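Local structure of T cell receptor mu chain (Monodelphis domestica, 7L15) at residues C36-G40 and F41-T45; S80-N84 and K85-F89. The protein forms the mu chain of the marsupial gamma mu T cell receptor, whose immunoglobulin V domain probably contributes to antigen recognition. All coordinates share one frame; numbering follows the deposited sequence.

Running from the N terminus, the chain reaches contact 1 first: strand 32-39, which carries Cys36 of the V-domain disulfide, ends and folds over into the loop before strand 48-53. Contact 2 opens only later, where strand 77-82 turns back into strand 87-92 and closes a beta hairpin. The two are in series, neither nested nor crossed, yet their centres lie about 8 Å apart because strands 32-39 and 87-92 are neighbours in one sheet. Backbone bonding between Cys36 and Ile88 belongs to that pairing. The Phe43 ring packs on the backbone of Asn86 and Gln87, tying the first loop to the end of the hairpin turn and the start of strand 87-92.

Contact 1: C36-G40 and F41-T45; sequences CQTSG and FQFKT
Two phenylalanine rings meet Thr38 at the end of strand 32-39, each in its own way. The Phe41 ring lies obliquely to what it touches: its far end, Phe41 CZ, comes within 3.6 Å of Thr38 CB. On the same ring, Phe41 CD1 sits 3.3 Å from the backbone oxygen Ser39 O. At the Phe43 ring the approach is from the edge, near the ring plane, where Thr38 OG1 stands 3.1 Å from Phe43 CD1. In both pairs with Thr38 the side chains cross at about a right angle.

The torsions account for the difference. Phe41 CG is set between its own backbone N and carbonyl carbon (chi1 60°), which turns the ring back toward Ser39 O and Thr38. Phe43 instead carries CG anti to its N (chi1 -177°), and the ring swings across to Thr38. Between strand and rings, Gly40 makes the turn at a positive phi of 97°, a conformation readily adopted by glycine.

This is the start of the loop joining the strand of the first disulfide cysteine to strand 48-53, the position of the first complementarity-determining loop in a V domain. Leu18 and Leu48 also touch the Thr38 side chain. Further along, Gln42 OE1 accepts from Thr45 N at 3.2 Å and from Thr45 OG1 at 2.9 Å, so two donors share one amide oxygen and bridge the short turn from Gln42 to Thr45.

The buried threonine hydroxyl has its polar need met by Asn86 O, which accepts a hydrogen bond from Thr38 OG1. Its oxygen can thus face the slightly positive C-H edge of Phe43, probably a mildly favourable arrangement. One threonine therefore presents carbon to Phe41 and, with its hydroxyl already bonded to Asn86, oxygen to the edge of Phe43.

Contact 2: S80-N84 and K85-F89; sequences SREDN and KNQIF
Glu82 CB meets the edge of the Phe89 ring in its plane, 3.6 Å from Phe89 CE1, while Glu82 CG lies 3.7 Å from Lys85 CB. Glu82 and Gln87 run side by side and point the same way, their carboxylate and amide planes 61° apart. On the other side of the strands, Arg81 CG packs on Ile88 CG2 at 3.6 Å, and the arginine chain then bends at chi3 (65°), bringing Arg81 NE to 3.2 Å from Asp83 OD1 in a salt bridge whose hydrogen bond is weak.

These side chains are held by an antiparallel hairpin. Ser80 and Phe89 form one hydrogen-bonded pair, Glu82 and Gln87 the next, where Glu82 N donates almost straight to Gln87 O (3.0 Å, 177°). The turn ends in a G1 beta bulge: Asn86, in the left-handed region, and Gln87 both face Glu82. Glu82 O accepts from Lys85 N and Gln87 N, each at 3.3 Å, from opposite faces of its carbonyl plane, while Asn86 N donates to Asp83 O.

Outside the hairpin, Arg81 NH1 donates to Lys44 O in the loop after strand 32-39, and Gln87 NE2 bonds Gln37 OE1 on the neighbouring strand. The buried Ile88 side chain packs against Cys36 of the disulfide, Leu48, Trp50 and Leu65.

Contact 1: C36-G40 and F41-T45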
ATOM      1  N   CYS A  36      -6.328  15.638  17.282  1.00 49.82           N
ATOM      2  CA  CYS A  36      -5.143  16.359  16.835  1.00 44.07           C
ATOM      3  C   CYS A  36      -5.006  17.618  17.684  1.00 46.50           C
ATOM      4  O   CYS A  36      -5.804  18.545  17.554  1.00 43.02           O
ATOM      5  CB  CYS A  36      -5.232  16.702  15.357  1.00 48.96           C
ATOM      6  SG  CYS A  36      -3.855  17.781  14.741  1.00 54.51           S
ATOM      7  N   GLN A  37      -3.993  17.641  18.547  1.00 50.09           N
ATOM      8  CA  GLN A  37      -3.667  18.801  19.365  1.00 55.02           C
ATOM      9  C   GLN A  37      -2.804  19.763  18.556  1.00 60.41           C
ATOM     10  O   GLN A  37      -1.730  19.376  18.077  1.00 52.45           O
ATOM     11  CB  GLN A  37      -2.925  18.350  20.620  1.00 54.90           C
ATOM     12  CG  GLN A  37      -2.493  19.498  21.507  1.00 57.17           C
ATOM     13  CD  GLN A  37      -3.658  20.113  22.228  1.00 61.30           C
ATOM     14  OE1 GLN A  37      -4.213  19.507  23.143  1.00 72.25           O
ATOM     15  NE2 GLN A  37      -4.059  21.311  21.808  1.00 56.47           N
ATOM     16  N   THR A  38      -3.260  21.004  18.395  1.00 53.30           N
ATOM     17  CA  THR A  38      -2.514  21.980  17.617  1.00 58.56           C
ATOM     18  C   THR A  38      -1.895  23.038  18.519  1.00 58.08           C
ATOM     19  O   THR A  38      -2.311  23.245  19.662  1.00 53.60           O
ATOM     20  CB  THR A  38      -3.399  22.665  16.571  1.00 52.41           C
ATOM     21  OG1 THR A  38      -4.211  23.650  17.204  1.00 48.59           O
ATOM     22  CG2 THR A  38      -4.280  21.669  15.901  1.00 45.43           C
ATOM     23  N   SER A  39      -0.889  23.715  17.979  1.00 57.75           N
ATOM     24  CA  SER A  39      -0.246  24.811  18.685  1.00 64.77           C
ATOM     25  C   SER A  39       0.586  25.602  17.691  1.00 59.44           C
ATOM     26  O   SER A  39       0.958  25.097  16.628  1.00 55.21           O
ATOM     27  CB  SER A  39       0.639  24.313  19.835  1.00 69.25           C
ATOM     28  OG  SER A  39       0.959  25.391  20.696  1.00 71.32           O
ATOM     29  N   GLY A  40       0.877  26.851  18.059  1.00 53.69           N
ATOM     30  CA  GLY A  40       1.841  27.664  17.351  1.00 52.71           C
ATOM     31  C   GLY A  40       1.258  28.615  16.326  1.00 57.37           C
ATOM     32  O   GLY A  40       1.997  29.453  15.801  1.00 57.27           O
ATOM     33  N   PHE A  41      -0.035  28.513  16.033  1.00 48.27           N
ATOM     34  CA  PHE A  41      -0.683  29.331  15.024  1.00 50.89           C
ATOM     35  C   PHE A  41      -2.088  29.664  15.506  1.00 55.39           C
ATOM     36  O   PHE A  41      -2.601  29.057  16.446  1.00 42.94           O
ATOM     37  CB  PHE A  41      -0.750  28.618  13.671  1.00 45.55           C
ATOM     38  CG  PHE A  41      -1.518  27.327  13.714  1.00 44.70           C
ATOM     39  CD1 PHE A  41      -0.914  26.165  14.180  1.00 41.27           C
ATOM     40  CD2 PHE A  41      -2.845  27.272  13.300  1.00 41.65           C
ATOM     41  CE1 PHE A  41      -1.634  24.950  14.229  1.00 46.51           C
ATOM     42  CE2 PHE A  41      -3.558  26.069  13.345  1.00 44.54           C
ATOM     43  CZ  PHE A  41      -2.956  24.916  13.806  1.00 40.19           C
ATOM     44  N   GLN A  42      -2.718  30.633  14.849  1.00 62.94           N
ATOM     45  CA  GLN A  42      -4.004  31.138  15.322  1.00 63.85           C
ATOM     46  C   GLN A  42      -5.082  30.113  14.981  1.00 60.02           C
ATOM     47  O   GLN A  42      -5.384  29.869  13.804  1.00 52.17           O
ATOM     48  CB  GLN A  42      -4.293  32.513  14.729  1.00 63.10           C
ATOM     49  CG  GLN A  42      -4.985  33.468  15.706  1.00 64.96           C
ATOM     50  CD  GLN A  42      -6.462  33.135  15.873  1.00 70.74           C
ATOM     51  OE1 GLN A  42      -7.064  32.506  15.005  1.00 68.53           O
ATOM     52  NE2 GLN A  42      -7.049  33.548  16.991  1.00 71.70           N
ATOM     53  N   PHE A  43      -5.651  29.502  16.023  1.00 59.59           N
ATOM     54  CA  PHE A  43      -6.475  28.312  15.838  1.00 51.43           C
ATOM     55  C   PHE A  43      -7.813  28.633  15.190  1.00 53.38           C
ATOM     56  O   PHE A  43      -8.225  27.954  14.240  1.00 58.47           O
ATOM     57  CB  PHE A  43      -6.711  27.603  17.176  1.00 54.50           C
ATOM     58  CG  PHE A  43      -7.505  26.328  17.039  1.00 56.26           C
ATOM     59  CD1 PHE A  43      -6.872  25.148  16.660  1.00 63.46           C
ATOM     60  CD2 PHE A  43      -8.871  26.308  17.258  1.00 57.54           C
ATOM     61  CE1 PHE A  43      -7.585  23.966  16.511  1.00 67.54           C
ATOM     62  CE2 PHE A  43      -9.597  25.131  17.118  1.00 62.51           C
ATOM     63  CZ  PHE A  43      -8.952  23.954  16.744  1.00 62.01           C
ATOM     64  N   LYS A  44      -8.529  29.635  15.712  1.00 58.68           N
ATOM     65  CA  LYS A  44      -9.925  29.824  15.325  1.00 60.43           C
ATOM     66  C   LYS A  44     -10.052  30.057  13.824  1.00 59.46           C
ATOM     67  O   LYS A  44     -10.980  29.547  13.187  1.00 59.46           O
ATOM     68  CB  LYS A  44     -10.543  30.987  16.116  1.00 58.17           C
ATOM     69  N   THR A  45      -9.113  30.801  13.242  1.00 54.29           N
ATOM     70  CA  THR A  45      -9.148  31.205  11.840  1.00 57.82           C
ATOM     71  C   THR A  45      -8.466  30.206  10.904  1.00 62.84           C
ATOM     72  O   THR A  45      -8.233  30.535   9.738  1.00 66.48           O
ATOM     73  CB  THR A  45      -8.469  32.578  11.658  1.00 62.26           C
ATOM     74  OG1 THR A  45      -7.117  32.507  12.126  1.00 65.24           O
ATOM     75  CG2 THR A  45      -9.202  33.690  12.410  1.00 58.75           C
TER

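Contact 2: S80-N84 and K85-F89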
ATOM      1  N   SER A  80     -14.542  17.558  13.921  1.00 52.70           N
ATOM      2  CA  SER A  80     -15.111  18.598  14.766  1.00 55.14           C
ATOM      3  C   SER A  80     -13.977  19.288  15.507  1.00 56.18           C
ATOM      4  O   SER A  80     -12.826  18.832  15.484  1.00 51.57           O
ATOM      5  CB  SER A  80     -16.137  18.018  15.744  1.00 52.09           C
ATOM      6  OG  SER A  80     -15.541  17.011  16.541  1.00 61.70           O
ATOM      7  N   ARG A  81     -14.332  20.374  16.197  1.00 58.85           N
ATOM      8  CA  ARG A  81     -13.388  21.318  16.781  1.00 65.12           C
ATOM      9  C   ARG A  81     -13.708  21.600  18.244  1.00 68.48           C
ATOM     10  O   ARG A  81     -14.877  21.699  18.626  1.00 66.69           O
ATOM     11  CB  ARG A  81     -13.418  22.634  16.023  1.00 69.35           C
ATOM     12  CG  ARG A  81     -12.148  22.937  15.297  1.00 72.27           C
ATOM     13  CD  ARG A  81     -12.349  24.025  14.264  1.00 66.40           C
ATOM     14  NE  ARG A  81     -12.691  25.309  14.860  1.00 69.22           N
ATOM     15  CZ  ARG A  81     -12.256  26.480  14.399  1.00 68.24           C
ATOM     16  NH1 ARG A  81     -11.446  26.515  13.351  1.00 67.67           N
ATOM     17  NH2 ARG A  81     -12.625  27.615  14.986  1.00 64.18           N
ATOM     18  N   GLU A  82     -12.658  21.767  19.048  1.00 68.38           N
ATOM     19  CA  GLU A  82     -12.762  22.210  20.438  1.00 69.25           C
ATOM     20  C   GLU A  82     -11.913  23.472  20.580  1.00 60.50           C
ATOM     21  O   GLU A  82     -10.687  23.390  20.707  1.00 65.21           O
ATOM     22  CB  GLU A  82     -12.308  21.115  21.396  1.00 75.12           C
ATOM     23  CG  GLU A  82     -12.208  21.549  22.853  1.00 86.86           C
ATOM     24  CD  GLU A  82     -13.483  21.304  23.626  1.00 93.82           C
ATOM     25  OE1 GLU A  82     -13.616  21.856  24.741  1.00 98.18           O
ATOM     26  OE2 GLU A  82     -14.347  20.557  23.119  1.00 93.67           O
ATOM     27  N   ASP A  83     -12.563  24.638  20.578  1.00 67.32           N
ATOM     28  CA  ASP A  83     -11.833  25.897  20.407  1.00 68.42           C
ATOM     29  C   ASP A  83     -11.017  26.268  21.637  1.00 65.80           C
ATOM     30  O   ASP A  83      -9.883  26.739  21.507  1.00 66.18           O
ATOM     31  CB  ASP A  83     -12.794  27.025  20.051  1.00 64.07           C
ATOM     32  CG  ASP A  83     -13.276  26.929  18.627  1.00 77.02           C
ATOM     33  OD1 ASP A  83     -12.876  25.971  17.936  1.00 76.66           O
ATOM     34  OD2 ASP A  83     -14.053  27.805  18.196  1.00 84.29           O
ATOM     35  N   ASN A  84     -11.559  26.073  22.838  1.00 75.41           N
ATOM     36  CA  ASN A  84     -10.785  26.488  24.003  1.00 84.45           C
ATOM     37  C   ASN A  84      -9.538  25.632  24.206  1.00 78.71           C
ATOM     38  O   ASN A  84      -8.649  26.037  24.965  1.00 85.90           O
ATOM     39  CB  ASN A  84     -11.662  26.509  25.274  1.00 92.72           C
ATOM     40  CG  ASN A  84     -12.317  25.168  25.592  1.00105.28           C
ATOM     41  OD1 ASN A  84     -11.901  24.115  25.107  1.00114.84           O
ATOM     42  ND2 ASN A  84     -13.347  25.208  26.429  1.00106.66           N
ATOM     43  N   LYS A  85      -9.428  24.496  23.513  1.00 60.58           N
ATOM     44  CA  LYS A  85      -8.279  23.615  23.639  1.00 63.78           C
ATOM     45  C   LYS A  85      -7.444  23.529  22.364  1.00 65.26           C
ATOM     46  O   LYS A  85      -6.427  22.830  22.358  1.00 64.56           O
ATOM     47  CB  LYS A  85      -8.747  22.212  24.074  1.00 70.39           C
ATOM     48  CG  LYS A  85      -8.592  21.922  25.578  1.00 76.37           C
ATOM     49  CD  LYS A  85      -9.542  20.820  26.068  1.00 87.98           C
ATOM     50  CE  LYS A  85      -9.088  20.208  27.402  1.00 92.19           C
ATOM     51  NZ  LYS A  85      -9.168  18.701  27.417  1.00 91.72           N
ATOM     52  N   ASN A  86      -7.835  24.220  21.287  1.00 60.98           N
ATOM     53  CA  ASN A  86      -7.084  24.199  20.030  1.00 57.30           C
ATOM     54  C   ASN A  86      -6.920  22.773  19.480  1.00 53.65           C
ATOM     55  O   ASN A  86      -5.866  22.398  18.965  1.00 44.91           O
ATOM     56  CB  ASN A  86      -5.718  24.873  20.195  1.00 58.67           C
ATOM     57  CG  ASN A  86      -5.808  26.395  20.325  1.00 65.66           C
ATOM     58  OD1 ASN A  86      -6.877  26.962  20.528  1.00 64.76           O
ATOM     59  ND2 ASN A  86      -4.666  27.057  20.196  1.00 68.35           N
ATOM     60  N   GLN A  87      -7.976  21.976  19.555  1.00 55.17           N
ATOM     61  CA  GLN A  87      -7.949  20.608  19.052  1.00 55.37           C
ATOM     62  C   GLN A  87      -8.982  20.429  17.948  1.00 48.44           C
ATOM     63  O   GLN A  87      -9.998  21.128  17.918  1.00 54.87           O
ATOM     64  CB  GLN A  87      -8.231  19.604  20.176  1.00 53.16           C
ATOM     65  CG  GLN A  87      -7.304  19.736  21.379  1.00 56.92           C
ATOM     66  CD  GLN A  87      -7.899  19.086  22.611  1.00 61.41           C
ATOM     67  OE1 GLN A  87      -9.118  19.023  22.758  1.00 65.49           O
ATOM     68  NE2 GLN A  87      -7.045  18.594  23.497  1.00 68.06           N
ATOM     69  N   ILE A  88      -8.708  19.498  17.023  1.00 43.91           N
ATOM     70  CA  ILE A  88      -9.737  18.983  16.125  1.00 50.57           C
ATOM     71  C   ILE A  88      -9.758  17.469  16.237  1.00 52.50           C
ATOM     72  O   ILE A  88      -8.757  16.835  16.580  1.00 52.46           O
ATOM     73  CB  ILE A  88      -9.565  19.379  14.643  1.00 51.98           C
ATOM     74  CG1 ILE A  88      -8.487  18.526  13.959  1.00 52.19           C
ATOM     75  CG2 ILE A  88      -9.277  20.849  14.515  1.00 58.69           C
ATOM     76  CD1 ILE A  88      -8.658  18.450  12.456  1.00 51.24           C
ATOM     77  N   PHE A  89     -10.918  16.896  15.933  1.00 48.83           N
ATOM     78  CA  PHE A  89     -11.165  15.473  16.101  1.00 45.31           C
ATOM     79  C   PHE A  89     -11.599  14.849  14.788  1.00 50.26           C
ATOM     80  O   PHE A  89     -12.092  15.529  13.885  1.00 46.88           O
ATOM     81  CB  PHE A  89     -12.218  15.223  17.164  1.00 42.36           C
ATOM     82  CG  PHE A  89     -11.918  15.906  18.451  1.00 54.44           C
ATOM     83  CD1 PHE A  89     -12.300  17.232  18.652  1.00 57.62           C
ATOM     84  CD2 PHE A  89     -11.219  15.246  19.453  1.00 50.41           C
ATOM     85  CE1 PHE A  89     -12.003  17.881  19.834  1.00 55.61           C
ATOM     86  CE2 PHE A  89     -10.911  15.890  20.644  1.00 54.94           C
ATOM     87  CZ  PHE A  89     -11.309  17.208  20.838  1.00 59.36           C
TER